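Local coordinates for protein putative streptothricin acetyltransferase (Bacillus anthracis, PDB 3PP9) that probably transfers the acetyl group of bound acetyl coenzyme A to an amine of streptothricin-type antibiotics, as a member of the GNAT acetyltransferase family, at residues Y100-D105 with G136-T141; K73-I78 with L93-N98; I106-K111 with K119-Q124. One frame throughout, in Å; residues are numbered along the deposited sequence. Where two conformers were deposited one is given.

How the interactions relate
All three contacts belong to the mixed central sheet of the GNAT fold or to the helix packed on it. Along the chain, interaction 2 closes the hairpin 76-83/86-95 first. Interaction 1 then opens on the next strand, 101-108, and encloses interaction 3 within the beta-alpha-beta crossover through helix 117-131 to strand 136-142. Centre to centre, interactions 1 and 2 lie about 10 Å apart, 1 and 3 about 14 Å, and 2 and 3 about 18 Å. A probable hydrogen bond Y102 N to K94 O joins the first two. Interactions 1 and 3 meet where I103 packs on I122 and share the cofactor: interaction 1 lines the acetyl group, while interaction 3 hydrogen-bonds its oxygen, the pantetheine arm and the phosphates.

Interaction 1. Residues Y100-D105 with G136-T141; sequences YAYIED and GIMLET. With K (potassium ion), chain F; ACO (acetyl coenzyme *a), chain D.
The carbonyl oxygen A101 O is gripped by one N-H...O hydrogen bond and one weaker C-H...O contact from the neighbouring strand. M138 N lies 2.8 Å from A101 O, nearly along the C=O axis, and I137 CA makes the C-H...O contact. M138 O is gripped the same way, by I103 N at 3.0 Å and by the CA of Y102, while A101 N donates a hydrogen bond to G136 O. The pattern is that of parallel strands, with A101 beside I137 and Y102 beside M138; segments 101-103 and 136-141 are inclined at 31°.

Beyond I103 the direct bonding stops. Water 1 bridges instead, donating to I103 O and accepting from E140 N, and the chain turns a corner at E104. This parting of two parallel strands is the hallmark of the GNAT fold, in which the acetyl arm of the cofactor enters the splay. The acetyl methyl CH3 of ACO accordingly sits 3.4 Å from I103 O. T141 OG1 binds the potassium ion at 3.0 Å, and water 2 links that ion to E140 OE1; E140 OE2 is taken by Y167.

On the sheet face of Y102, the selenomethionine M138 starts from the crowded position between backbone N and carbonyl carbon (chi1 60°) and bends at chi3. This lays CG and CE obliquely against the CD2 side of the Y102 ring, with M138 CG 3.8 Å from Y102 CD2. Its selenium also makes an oblique Met-aromatic contact with the Y100 ring. G136 CA lies over one face of that ring in a CH-pi contact, 3.8 Å from the centroid. The I103 and I137 side chains cross obliquely, I103 CG1 3.7 Å from I137 CG2, next to helix 117-131. Y100 packs on G169 and M138 on V166 of the second subunit.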
loop_
_atom_site.group_PDB
_atom_site.type_symbol
_atom_site.label_atom_id
_atom_site.label_comp_id
_atom_site.label_asym_id
_atom_site.label_seq_id
_atom_site.Cartn_x
_atom_site.Cartn_y
_atom_site.Cartn_z
ATOM N N TYR A 100 -3.224 6.079 -10.462
ATOM C CA TYR A 100 -2.885 7.400 -9.977
ATOM C C TYR A 100 -1.388 7.643 -9.989
ATOM O O TYR A 100 -0.578 6.714 -9.948
ATOM C CB TYR A 100 -3.340 7.571 -8.505
ATOM C CG TYR A 100 -4.756 8.047 -8.276
ATOM C CD1 TYR A 100 -5.823 7.483 -8.951
ATOM C CD2 TYR A 100 -5.032 9.024 -7.322
ATOM C CE1 TYR A 100 -7.110 7.930 -8.740
ATOM C CE2 TYR A 100 -6.343 9.460 -7.098
ATOM C CZ TYR A 100 -7.366 8.900 -7.817
ATOM O OH TYR A 100 -8.690 9.274 -7.649
ATOM N N ALA A 101 -1.028 8.914 -10.091
ATOM C CA ALA A 101 0.355 9.312 -9.926
ATOM C C ALA A 101 0.556 9.147 -8.415
ATOM O O ALA A 101 -0.356 9.435 -7.634
ATOM C CB ALA A 101 0.551 10.737 -10.323
ATOM N N TYR A 102 1.729 8.682 -8.018
ATOM C CA TYR A 102 2.061 8.441 -6.614
ATOM C C TYR A 102 3.325 9.222 -6.269
ATOM O O TYR A 102 4.359 9.089 -6.928
ATOM C CB TYR A 102 2.298 6.931 -6.424
ATOM C CG TYR A 102 2.521 6.485 -5.008
ATOM C CD1 TYR A 102 3.779 6.558 -4.426
ATOM C CD2 TYR A 102 1.483 5.952 -4.266
ATOM C CE1 TYR A 102 3.995 6.133 -3.127
ATOM C CE2 TYR A 102 1.692 5.551 -2.948
ATOM C CZ TYR A 102 2.945 5.647 -2.396
ATOM O OH TYR A 102 3.154 5.232 -1.096
ATOM N N ILE A 103 3.235 10.032 -5.219
ATOM C CA ILE A 103 4.381 10.814 -4.780
ATOM C C ILE A 103 5.194 9.975 -3.807
ATOM O O ILE A 103 4.776 9.729 -2.681
ATOM C CB ILE A 103 3.961 12.112 -4.080
ATOM C CG1 ILE A 103 3.072 12.974 -4.977
ATOM C CG2 ILE A 103 5.239 12.859 -3.614
ATOM C CD1 ILE A 103 2.508 14.228 -4.275
ATOM N N GLU A 104 6.363 9.542 -4.254
ATOM C CA GLU A 104 7.260 8.753 -3.436
ATOM C C GLU A 104 7.967 9.628 -2.415
ATOM O O GLU A 104 8.272 9.159 -1.309
ATOM C CB GLU A 104 8.310 8.092 -4.307
ATOM C CG GLU A 104 7.764 7.021 -5.231
ATOM C CD GLU A 104 7.402 5.734 -4.532
ATOM O OE1 GLU A 104 7.687 5.568 -3.330
ATOM O OE2 GLU A 104 6.830 4.863 -5.202
ATOM N N ASP A 105 8.239 10.884 -2.798
ATOM C CA ASP A 105 8.925 11.838 -1.934
ATOM C C ASP A 105 8.807 13.230 -2.500
ATOM O O ASP A 105 8.914 13.414 -3.720
ATOM C CB ASP A 105 10.429 11.455 -1.860
ATOM C CG ASP A 105 11.293 12.370 -0.965
ATOM O OD1 ASP A 105 10.893 13.481 -0.579
ATOM O OD2 ASP A 105 12.469 11.949 -0.677
ATOM N N GLY A 136 -5.603 11.106 -11.014
ATOM C CA GLY A 136 -5.357 11.807 -9.773
ATOM C C GLY A 136 -3.955 11.547 -9.278
ATOM O O GLY A 136 -3.147 10.923 -9.978
ATOM N N ILE A 137 -3.680 12.039 -8.077
ATOM C CA ILE A 137 -2.382 11.874 -7.446
ATOM C C ILE A 137 -2.635 11.428 -6.017
ATOM O O ILE A 137 -3.620 11.822 -5.400
ATOM C CB ILE A 137 -1.608 13.181 -7.343
ATOM C CG1 ILE A 137 -1.477 13.890 -8.673
ATOM C CG2 ILE A 137 -0.242 12.922 -6.720
ATOM C CD1 ILE A 137 -0.764 15.230 -8.533
HETATM N N MSE A 138 -1.759 10.595 -5.485
HETATM C CA MSE A 138 -1.902 10.116 -4.106
HETATM C C MSE A 138 -0.553 9.948 -3.466
HETATM O O MSE A 138 0.478 9.981 -4.140
HETATM C CB MSE A 138 -2.602 8.771 -4.073
HETATM C CG MSE A 138 -1.835 7.729 -4.844
HETATM SE SE MSE A 138 -2.637 5.981 -4.877
HETATM C CE MSE A 138 -2.315 5.291 -3.194
ATOM N N LEU A 139 -0.573 9.744 -2.151
ATOM C CA LEU A 139 0.661 9.542 -1.407
ATOM C C LEU A 139 0.342 9.031 -0.017
ATOM O O LEU A 139 -0.816 8.928 0.367
ATOM C CB LEU A 139 1.474 10.847 -1.344
ATOM C CG LEU A 139 0.954 12.118 -0.656
ATOM C CD1 LEU A 139 -0.213 12.738 -1.349
ATOM C CD2 LEU A 139 0.697 11.958 0.851
ATOM N N GLU A 140 1.390 8.601 0.682
ATOM C CA GLU A 140 1.285 8.133 2.054
ATOM C C GLU A 140 2.207 8.989 2.876
ATOM O O GLU A 140 3.283 9.382 2.415
ATOM C CB GLU A 140 1.729 6.674 2.205
ATOM C CG GLU A 140 1.690 6.122 3.648
ATOM C CD GLU A 140 2.839 6.579 4.580
ATOM O OE1 GLU A 140 3.789 7.261 4.136
ATOM O OE2 GLU A 140 2.799 6.211 5.772
ATOM N N THR A 141 1.752 9.312 4.075
ATOM C CA THR A 141 2.547 10.060 5.023
ATOM C C THR A 141 2.206 9.430 6.387
ATOM O O THR A 141 1.390 8.507 6.454
ATOM C CB THR A 141 2.372 11.621 4.874
ATOM O OG1 THR A 141 3.313 12.317 5.723
ATOM C CG2 THR A 141 0.946 12.060 5.144
HETATM K K K F . 5.908 11.256 6.666
HETATM N N1A ACO D . 2.056 23.885 8.611
HETATM C C2A ACO D . 0.903 24.353 8.098
HETATM N N3A ACO D . 0.746 24.651 6.799
HETATM C C4A ACO D . 1.781 24.481 5.937
HETATM C C5A ACO D . 3.068 23.993 6.440
HETATM C C6A ACO D . 3.167 23.701 7.867
HETATM N N6A ACO D . 4.334 23.248 8.365
HETATM N N7A ACO D . 3.911 23.931 5.403
HETATM C C8A ACO D . 3.228 24.350 4.314
HETATM N N9A ACO D . 1.960 24.668 4.635
HETATM C C1B ACO D . 0.923 25.219 3.748
HETATM C C2B ACO D . 1.328 26.660 3.429
HETATM O O2B ACO D . 0.927 27.635 4.402
HETATM C C3B ACO D . 0.695 26.898 2.085
HETATM O O3B ACO D . -0.648 27.321 2.276
HETATM P P3B ACO D . -1.332 28.480 1.398
HETATM O O7A ACO D . -1.318 27.943 -0.018
HETATM O O8A ACO D . -0.431 29.666 1.630
HETATM O O9A ACO D . -2.706 28.570 2.030
HETATM C C4B ACO D . 0.711 25.528 1.435
HETATM O O4B ACO D . 0.819 24.560 2.491
HETATM C C5B ACO D . 1.872 25.393 0.457
HETATM O O5B ACO D . 3.091 25.399 1.203
HETATM P P1A ACO D . 4.506 25.543 0.463
HETATM O O1A ACO D . 5.214 26.775 0.978
HETATM O O2A ACO D . 4.251 25.398 -1.008
HETATM O O3A ACO D . 5.234 24.216 1.034
HETATM P P2A ACO D . 6.805 23.966 1.163
HETATM O O4A ACO D . 7.147 24.354 2.573
HETATM O O5A ACO D . 7.589 24.565 0.027
HETATM O O6A ACO D . 6.922 22.365 0.973
HETATM C CBP ACO D . 6.975 20.247 2.108
HETATM C CCP ACO D . 6.137 21.462 1.735
HETATM C CDP ACO D . 6.080 19.231 2.805
HETATM C CEP ACO D . 7.574 19.637 0.843
HETATM C CAP ACO D . 8.116 20.666 3.043
HETATM O OAP ACO D . 7.565 21.034 4.336
HETATM C C9P ACO D . 9.131 19.588 3.294
HETATM O O9P ACO D . 10.002 19.346 2.495
HETATM N N8P ACO D . 9.065 18.895 4.438
HETATM C C7P ACO D . 10.040 17.865 4.808
HETATM C C6P ACO D . 9.968 16.627 3.953
HETATM C C5P ACO D . 8.579 16.059 4.031
HETATM O O5P ACO D . 7.970 16.006 5.084
HETATM N N4P ACO D . 8.054 15.624 2.908
HETATM C C3P ACO D . 6.731 15.036 2.806
HETATM C C2P ACO D . 6.863 13.582 3.255
HETATM S S1P ACO D . 5.507 12.581 2.680
HETATM C C ACO D . 5.921 12.296 1.067
HETATM O O ACO D . 6.928 12.779 0.595
HETATM C CH3 ACO D . 5.017 11.456 0.232
HETATM O O HOH W 1 4.073 8.250 -0.465
HETATM O O HOH W 2 5.634 8.456 5.792
HETATM O O HOH W 3 6.984 11.163 9.811
#

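Interaction 2. Residues K73-I78 with L93-N98; sequences KPNQII and LKKNWN. With PO4 (phosphate ion), chain E.
I77 and L93 run side by side and point the same way, so that I77 CG2 rests 3.9 Å from L93 CD1 on the sheet face covered by W128 of helix 117-131. The two residues form a hydrogen-bonded antiparallel pair. L93 N approaches I77 O at 2.9 Å almost along the C=O axis, whereas I77 N reaches L93 O from above the carbonyl plane. One step along, Q76 and K94 occupy the other face as a non-hydrogen-bonded pair and cross obliquely. Both place CG in the crowded position between backbone N and carbonyl carbon, then extend. They meet near their roots, Q76 CB 4.1 Å from K94 CB; beyond, K94 makes a cation-pi contact with Y102 and Q76 NE2 a hydrogen bond to E69 O.

These pairs close the open end of the antiparallel hairpin 76-83/86-95 in the GNAT sheet. There N75 and K95 again lie alongside each other, touching CB to CB at 3.9 Å, and a weak bond joins K95 N to N75 O. Past the strand, N96 ND2 and W97 NE1 bind a phosphate ion, probably from the crystallisation liquor, and the W97 ring meets Y167 of the second subunit edge-to-face.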
loop_
_atom_site.group_PDB
_atom_site.type_symbol
_atom_site.label_atom_id
_atom_site.label_comp_id
_atom_site.label_asym_id
_atom_site.label_seq_id
_atom_site.Cartn_x
_atom_site.Cartn_y
_atom_site.Cartn_z
ATOM N N LYS A 73 12.347 7.298 -18.041
ATOM C CA LYS A 73 11.400 6.241 -17.747
ATOM C C LYS A 73 10.019 6.681 -18.183
ATOM O O LYS A 73 9.622 7.828 -17.974
ATOM C CB LYS A 73 11.325 5.982 -16.242
ATOM C CG LYS A 73 12.657 5.675 -15.573
ATOM C CD LYS A 73 13.282 4.353 -15.937
ATOM C CE LYS A 73 12.525 3.184 -15.356
ATOM N NZ LYS A 73 13.338 1.934 -15.500
ATOM N N PRO A 74 9.252 5.756 -18.749
ATOM C CA PRO A 74 7.914 6.167 -19.138
ATOM C C PRO A 74 6.953 6.506 -18.011
ATOM O O PRO A 74 6.221 7.509 -18.106
ATOM C CB PRO A 74 7.371 4.934 -19.873
ATOM C CG PRO A 74 8.536 4.107 -20.202
ATOM C CD PRO A 74 9.612 4.417 -19.241
ATOM N N ASN A 75 6.996 5.737 -16.925
ATOM C CA ASN A 75 6.016 5.895 -15.844
ATOM C C ASN A 75 6.511 6.410 -14.519
ATOM O O ASN A 75 5.847 6.247 -13.503
ATOM C CB ASN A 75 5.264 4.584 -15.621
ATOM C CG ASN A 75 4.411 4.185 -16.798
ATOM O OD1 ASN A 75 4.005 5.019 -17.604
ATOM N ND2 ASN A 75 4.111 2.903 -16.880
ATOM N N GLN A 76 7.705 6.981 -14.512
ATOM C CA GLN A 76 8.206 7.575 -13.276
ATOM C C GLN A 76 9.105 8.738 -13.681
ATOM O O GLN A 76 9.624 8.775 -14.797
ATOM C CB GLN A 76 8.813 6.545 -12.306
ATOM C CG GLN A 76 10.127 5.936 -12.648
ATOM C CD GLN A 76 10.557 4.902 -11.593
ATOM O OE1 GLN A 76 9.730 4.369 -10.843
ATOM N NE2 GLN A 76 11.850 4.619 -11.537
ATOM N N ILE A 77 9.247 9.712 -12.791
ATOM C CA ILE A 77 10.012 10.897 -13.090
ATOM C C ILE A 77 10.332 11.665 -11.832
ATOM O O ILE A 77 9.697 11.459 -10.807
ATOM C CB ILE A 77 9.125 11.831 -13.999
ATOM C CG1 ILE A 77 9.889 12.980 -14.641
ATOM C CG2 ILE A 77 7.929 12.392 -13.225
ATOM C CD1 ILE A 77 9.050 13.661 -15.791
ATOM N N ILE A 78 11.361 12.504 -11.924
ATOM C CA ILE A 78 11.720 13.438 -10.853
ATOM C C ILE A 78 11.734 14.860 -11.422
ATOM O O ILE A 78 12.244 15.093 -12.537
ATOM C CB ILE A 78 13.081 13.133 -10.193
ATOM C CG1 ILE A 78 12.946 11.853 -9.382
ATOM C CG2 ILE A 78 13.523 14.285 -9.295
ATOM C CD1 ILE A 78 14.248 11.331 -8.747
ATOM N N LEU A 93 8.001 10.904 -8.519
ATOM C CA LEU A 93 6.706 10.369 -8.893
ATOM C C LEU A 93 6.760 9.056 -9.664
ATOM O O LEU A 93 7.706 8.810 -10.406
ATOM C CB LEU A 93 6.081 11.379 -9.877
ATOM C CG LEU A 93 5.879 12.790 -9.341
ATOM C CD1 LEU A 93 5.542 13.760 -10.452
ATOM C CD2 LEU A 93 4.817 12.811 -8.278
ATOM N N LYS A 94 5.737 8.228 -9.483
ATOM C CA LYS A 94 5.615 6.983 -10.240
ATOM C C LYS A 94 4.137 6.821 -10.564
ATOM O O LYS A 94 3.286 7.556 -10.041
ATOM C CB LYS A 94 6.027 5.743 -9.457
ATOM C CG LYS A 94 5.070 5.345 -8.378
ATOM C CD LYS A 94 5.395 3.963 -7.819
ATOM C CE LYS A 94 4.394 3.564 -6.741
ATOM N NZ LYS A 94 4.690 2.216 -6.170
ATOM N N LYS A 95 3.837 5.919 -11.492
ATOM C CA LYS A 95 2.447 5.592 -11.796
ATOM C C LYS A 95 2.142 4.366 -10.954
ATOM O O LYS A 95 2.862 3.370 -11.019
ATOM C CB LYS A 95 2.255 5.304 -13.274
ATOM C CG LYS A 95 0.821 5.011 -13.628
ATOM C CD LYS A 95 0.727 4.730 -15.106
ATOM C CE LYS A 95 -0.680 4.460 -15.549
ATOM N NZ LYS A 95 -0.704 4.238 -17.030
ATOM N N ASN A 96 1.069 4.421 -10.177
ATOM C CA ASN A 96 0.689 3.325 -9.287
ATOM C C ASN A 96 -0.224 2.296 -9.959
ATOM O O ASN A 96 -0.768 2.542 -11.028
ATOM C CB ASN A 96 -0.033 3.923 -8.077
ATOM C CG ASN A 96 -0.045 3.006 -6.887
ATOM O OD1 ASN A 96 0.888 2.229 -6.696
ATOM N ND2 ASN A 96 -1.065 3.123 -6.048
ATOM N N TRP A 97 -0.418 1.145 -9.315
ATOM C CA TRP A 97 -1.300 0.105 -9.874
ATOM C C TRP A 97 -2.746 0.560 -10.119
ATOM O O TRP A 97 -3.423 0.001 -10.977
ATOM C CB TRP A 97 -1.333 -1.133 -8.973
ATOM C CG TRP A 97 -1.924 -0.890 -7.608
ATOM C CD1 TRP A 97 -1.252 -0.542 -6.479
ATOM C CD2 TRP A 97 -3.303 -0.993 -7.239
ATOM N NE1 TRP A 97 -2.127 -0.411 -5.424
ATOM C CE2 TRP A 97 -3.393 -0.678 -5.865
ATOM C CE3 TRP A 97 -4.472 -1.305 -7.935
ATOM C CZ2 TRP A 97 -4.604 -0.677 -5.180
ATOM C CZ3 TRP A 97 -5.672 -1.300 -7.255
ATOM C CH2 TRP A 97 -5.730 -0.984 -5.891
ATOM N N ASN A 98 -3.229 1.542 -9.358
ATOM C CA ASN A 98 -4.600 2.034 -9.518
ATOM C C ASN A 98 -4.687 3.200 -10.491
ATOM O O ASN A 98 -5.689 3.906 -10.529
ATOM C CB ASN A 98 -5.190 2.456 -8.177
ATOM C CG ASN A 98 -4.581 3.723 -7.654
ATOM O OD1 ASN A 98 -3.468 4.090 -8.035
ATOM N ND2 ASN A 98 -5.296 4.401 -6.750
HETATM P P PO4 E . -0.817 1.453 -2.426
HETATM O O1 PO4 E . 0.625 1.695 -2.811
HETATM O O2 PO4 E . -1.148 -0.018 -2.539
HETATM O O3 PO4 E . -1.019 1.957 -1.022
HETATM O O4 PO4 E . -1.696 2.215 -3.386
HETATM O O HOH W 4 5.411 3.112 -12.219
#

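Interaction 3. Residues I106-K111 with K119-Q124; sequences ITVDKK and KRLIAQ. With ACO (acetyl coenzyme *a), chain D.
The carboxylate of D109 is met at OD2 by K111 NZ, which stands above the carboxylate plane and forms a salt bridge at 2.9 Å; OD1 is taken by the backbone N of D23. I106 and V108 turn backbone groups to the cofactor, while T107 pairs with F90. V108 N points almost straight at ACO O9P (172°), and I106 O accepts the pantetheine nitrogen N4P at 2.8 Å, so the arm bonds to the strand much as another strand would. I106 N donates to the thioester oxygen O of ACO at 3.1 Å, which would help polarise that carbonyl.

From helix 119-124, K119 N binds ACO O2A, while its chain bends at chi3 to bring NZ very close, 2.5 Å, to the 3'-phosphate oxygen O7A. G116 N and G118 N, with T114 N, also hydrogen-bond the cofactor, consistent with the R-x-x-G-x-G motif of GNAT enzymes.

Between strand and helix the packing is apolar. I106, fully extended, brings CD1 4.0 Å from I122 CD1, the chains crossing at about a right angle, and 4.1 Å from L121 CB; V108 CG2 touches L121 CD1. I91 of strand 86-95 and F151 of helix 146-154 flank this layer, and L121 also reaches I8 of strand 7-10.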
loop_
_atom_site.group_PDB
_atom_site.type_symbol
_atom_site.label_atom_id
_atom_site.label_comp_id
_atom_site.label_asym_id
_atom_site.label_seq_id
_atom_site.Cartn_x
_atom_site.Cartn_y
_atom_site.Cartn_z
ATOM N N ILE A 106 8.487 14.177 -1.633
ATOM C CA ILE A 106 8.507 15.583 -2.003
ATOM C C ILE A 106 9.329 16.228 -0.896
ATOM O O ILE A 106 9.068 16.013 0.290
ATOM C CB ILE A 106 7.149 16.258 -2.225
ATOM C CG1 ILE A 106 7.358 17.750 -2.574
ATOM C CG2 ILE A 106 6.231 16.126 -0.971
ATOM C CD1 ILE A 106 6.082 18.530 -2.868
ATOM N N THR A 107 10.357 16.968 -1.288
ATOM C CA THR A 107 11.203 17.641 -0.319
ATOM C C THR A 107 11.601 19.021 -0.783
ATOM O O THR A 107 11.984 19.212 -1.930
ATOM C CB THR A 107 12.514 16.880 -0.073
ATOM O OG1 THR A 107 12.240 15.628 0.579
ATOM C CG2 THR A 107 13.468 17.678 0.832
ATOM N N VAL A 108 11.482 19.985 0.126
ATOM C CA VAL A 108 11.970 21.332 -0.102
ATOM C C VAL A 108 13.045 21.529 0.991
ATOM O O VAL A 108 12.822 21.215 2.180
ATOM C CB VAL A 108 10.860 22.399 -0.036
ATOM C CG1 VAL A 108 11.456 23.819 -0.005
ATOM C CG2 VAL A 108 9.914 22.237 -1.222
ATOM N N ASP A 109 14.225 22.002 0.595
ATOM C CA ASP A 109 15.330 22.246 1.526
ATOM C C ASP A 109 14.765 23.047 2.704
ATOM O O ASP A 109 14.046 24.029 2.509
ATOM C CB ASP A 109 16.426 23.024 0.788
ATOM C CG ASP A 109 17.758 23.122 1.546
ATOM O OD1 ASP A 109 18.075 22.291 2.409
ATOM O OD2 ASP A 109 18.545 24.035 1.192
ATOM N N LYS A 110 15.114 22.640 3.919
ATOM C CA LYS A 110 14.581 23.259 5.133
ATOM C C LYS A 110 14.562 24.777 5.138
ATOM O O LYS A 110 13.525 25.384 5.435
ATOM C CB LYS A 110 15.312 22.739 6.387
ATOM C CG LYS A 110 14.645 23.183 7.688
ATOM C CD LYS A 110 15.256 22.512 8.913
ATOM C CE LYS A 110 16.645 23.012 9.210
ATOM N NZ LYS A 110 17.281 22.336 10.385
ATOM N N LYS A 111 15.663 25.399 4.743
ATOM C CA LYS A 111 15.706 26.845 4.799
ATOM C C LYS A 111 14.742 27.580 3.879
ATOM O O LYS A 111 14.467 28.740 4.125
ATOM C CB LYS A 111 17.136 27.364 4.571
ATOM C CG LYS A 111 17.601 27.294 3.152
ATOM C CD LYS A 111 19.021 27.875 2.982
ATOM C CE LYS A 111 20.121 26.992 3.577
ATOM N NZ LYS A 111 20.264 25.726 2.800
ATOM N N LYS A 119 4.198 23.823 -3.323
ATOM C CA LYS A 119 2.982 23.924 -4.134
ATOM C C LYS A 119 3.305 23.899 -5.622
ATOM O O LYS A 119 2.545 23.333 -6.425
ATOM C CB LYS A 119 2.205 25.199 -3.785
ATOM C CG LYS A 119 0.931 25.376 -4.590
ATOM C CD LYS A 119 0.181 26.667 -4.213
ATOM C CE LYS A 119 -0.330 26.663 -2.783
ATOM N NZ LYS A 119 -1.175 27.865 -2.500
ATOM N N ARG A 120 4.408 24.542 -6.012
ATOM C CA ARG A 120 4.828 24.563 -7.427
ATOM C C ARG A 120 5.235 23.150 -7.878
ATOM O O ARG A 120 4.989 22.763 -9.009
ATOM C CB ARG A 120 5.972 25.559 -7.657
ATOM C CG ARG A 120 5.579 27.011 -7.621
ATOM C CD ARG A 120 4.917 27.427 -8.930
ATOM N NE ARG A 120 5.844 27.220 -10.050
ATOM C CZ ARG A 120 6.765 28.092 -10.460
ATOM N NH1 ARG A 120 6.904 29.277 -9.868
ATOM N NH2 ARG A 120 7.556 27.775 -11.480
ATOM N N LEU A 121 5.862 22.378 -6.990
ATOM C CA LEU A 121 6.243 20.998 -7.328
ATOM C C LEU A 121 4.974 20.149 -7.544
ATOM O O LEU A 121 4.921 19.367 -8.489
ATOM C CB LEU A 121 7.181 20.394 -6.297
ATOM C CG LEU A 121 8.592 20.946 -6.313
ATOM C CD1 LEU A 121 9.329 20.607 -5.011
ATOM C CD2 LEU A 121 9.388 20.425 -7.495
ATOM N N ILE A 122 3.983 20.334 -6.683
ATOM C CA ILE A 122 2.708 19.632 -6.779
ATOM C C ILE A 122 2.023 20.014 -8.095
ATOM O O ILE A 122 1.493 19.160 -8.805
ATOM C CB ILE A 122 1.795 19.912 -5.560
ATOM C CG1 ILE A 122 2.368 19.279 -4.291
ATOM C CG2 ILE A 122 0.372 19.359 -5.785
ATOM C CD1 ILE A 122 2.475 17.753 -4.304
ATOM N N ALA A 123 2.042 21.300 -8.451
ATOM C CA ALA A 123 1.421 21.720 -9.702
ATOM C C ALA A 123 2.048 20.986 -10.875
ATOM O O ALA A 123 1.343 20.524 -11.784
ATOM C CB ALA A 123 1.536 23.210 -9.884
ATOM N N GLN A 124 3.376 20.857 -10.880
ATOM C CA GLN A 124 4.029 20.155 -11.967
ATOM C C GLN A 124 3.676 18.668 -11.962
ATOM O O GLN A 124 3.545 18.060 -13.013
ATOM C CB GLN A 124 5.546 20.345 -11.934
ATOM C CG GLN A 124 6.281 19.658 -13.070
ATOM C CD GLN A 124 5.926 20.202 -14.432
ATOM O OE1 GLN A 124 6.098 21.389 -14.686
ATOM N NE2 GLN A 124 5.466 19.330 -15.334
HETATM N N1A ACO D . 2.056 23.885 8.611
HETATM C C2A ACO D . 0.903 24.353 8.098
HETATM N N3A ACO D . 0.746 24.651 6.799
HETATM C C4A ACO D . 1.781 24.481 5.937
HETATM C C5A ACO D . 3.068 23.993 6.440
HETATM C C6A ACO D . 3.167 23.701 7.867
HETATM N N6A ACO D . 4.334 23.248 8.365
HETATM N N7A ACO D . 3.911 23.931 5.403
HETATM C C8A ACO D . 3.228 24.350 4.314
HETATM N N9A ACO D . 1.960 24.668 4.635
HETATM C C1B ACO D . 0.923 25.219 3.748
HETATM C C2B ACO D . 1.328 26.660 3.429
HETATM O O2B ACO D . 0.927 27.635 4.402
HETATM C C3B ACO D . 0.695 26.898 2.085
HETATM O O3B ACO D . -0.648 27.321 2.276
HETATM P P3B ACO D . -1.332 28.480 1.398
HETATM O O7A ACO D . -1.318 27.943 -0.018
HETATM O O8A ACO D . -0.431 29.666 1.630
HETATM O O9A ACO D . -2.706 28.570 2.030
HETATM C C4B ACO D . 0.711 25.528 1.435
HETATM O O4B ACO D . 0.819 24.560 2.491
HETATM C C5B ACO D . 1.872 25.393 0.457
HETATM O O5B ACO D . 3.091 25.399 1.203
HETATM P P1A ACO D . 4.506 25.543 0.463
HETATM O O1A ACO D . 5.214 26.775 0.978
HETATM O O2A ACO D . 4.251 25.398 -1.008
HETATM O O3A ACO D . 5.234 24.216 1.034
HETATM P P2A ACO D . 6.805 23.966 1.163
HETATM O O4A ACO D . 7.147 24.354 2.573
HETATM O O5A ACO D . 7.589 24.565 0.027
HETATM O O6A ACO D . 6.922 22.365 0.973
HETATM C CBP ACO D . 6.975 20.247 2.108
HETATM C CCP ACO D . 6.137 21.462 1.735
HETATM C CDP ACO D . 6.080 19.231 2.805
HETATM C CEP ACO D . 7.574 19.637 0.843
HETATM C CAP ACO D . 8.116 20.666 3.043
HETATM O OAP ACO D . 7.565 21.034 4.336
HETATM C C9P ACO D . 9.131 19.588 3.294
HETATM O O9P ACO D . 10.002 19.346 2.495
HETATM N N8P ACO D . 9.065 18.895 4.438
HETATM C C7P ACO D . 10.040 17.865 4.808
HETATM C C6P ACO D . 9.968 16.627 3.953
HETATM C C5P ACO D . 8.579 16.059 4.031
HETATM O O5P ACO D . 7.970 16.006 5.084
HETATM N N4P ACO D . 8.054 15.624 2.908
HETATM C C3P ACO D . 6.731 15.036 2.806
HETATM C C2P ACO D . 6.863 13.582 3.255
HETATM S S1P ACO D . 5.507 12.581 2.680
HETATM C C ACO D . 5.921 12.296 1.067
HETATM O O ACO D . 6.928 12.779 0.595
HETATM C CH3 ACO D . 5.017 11.456 0.232
#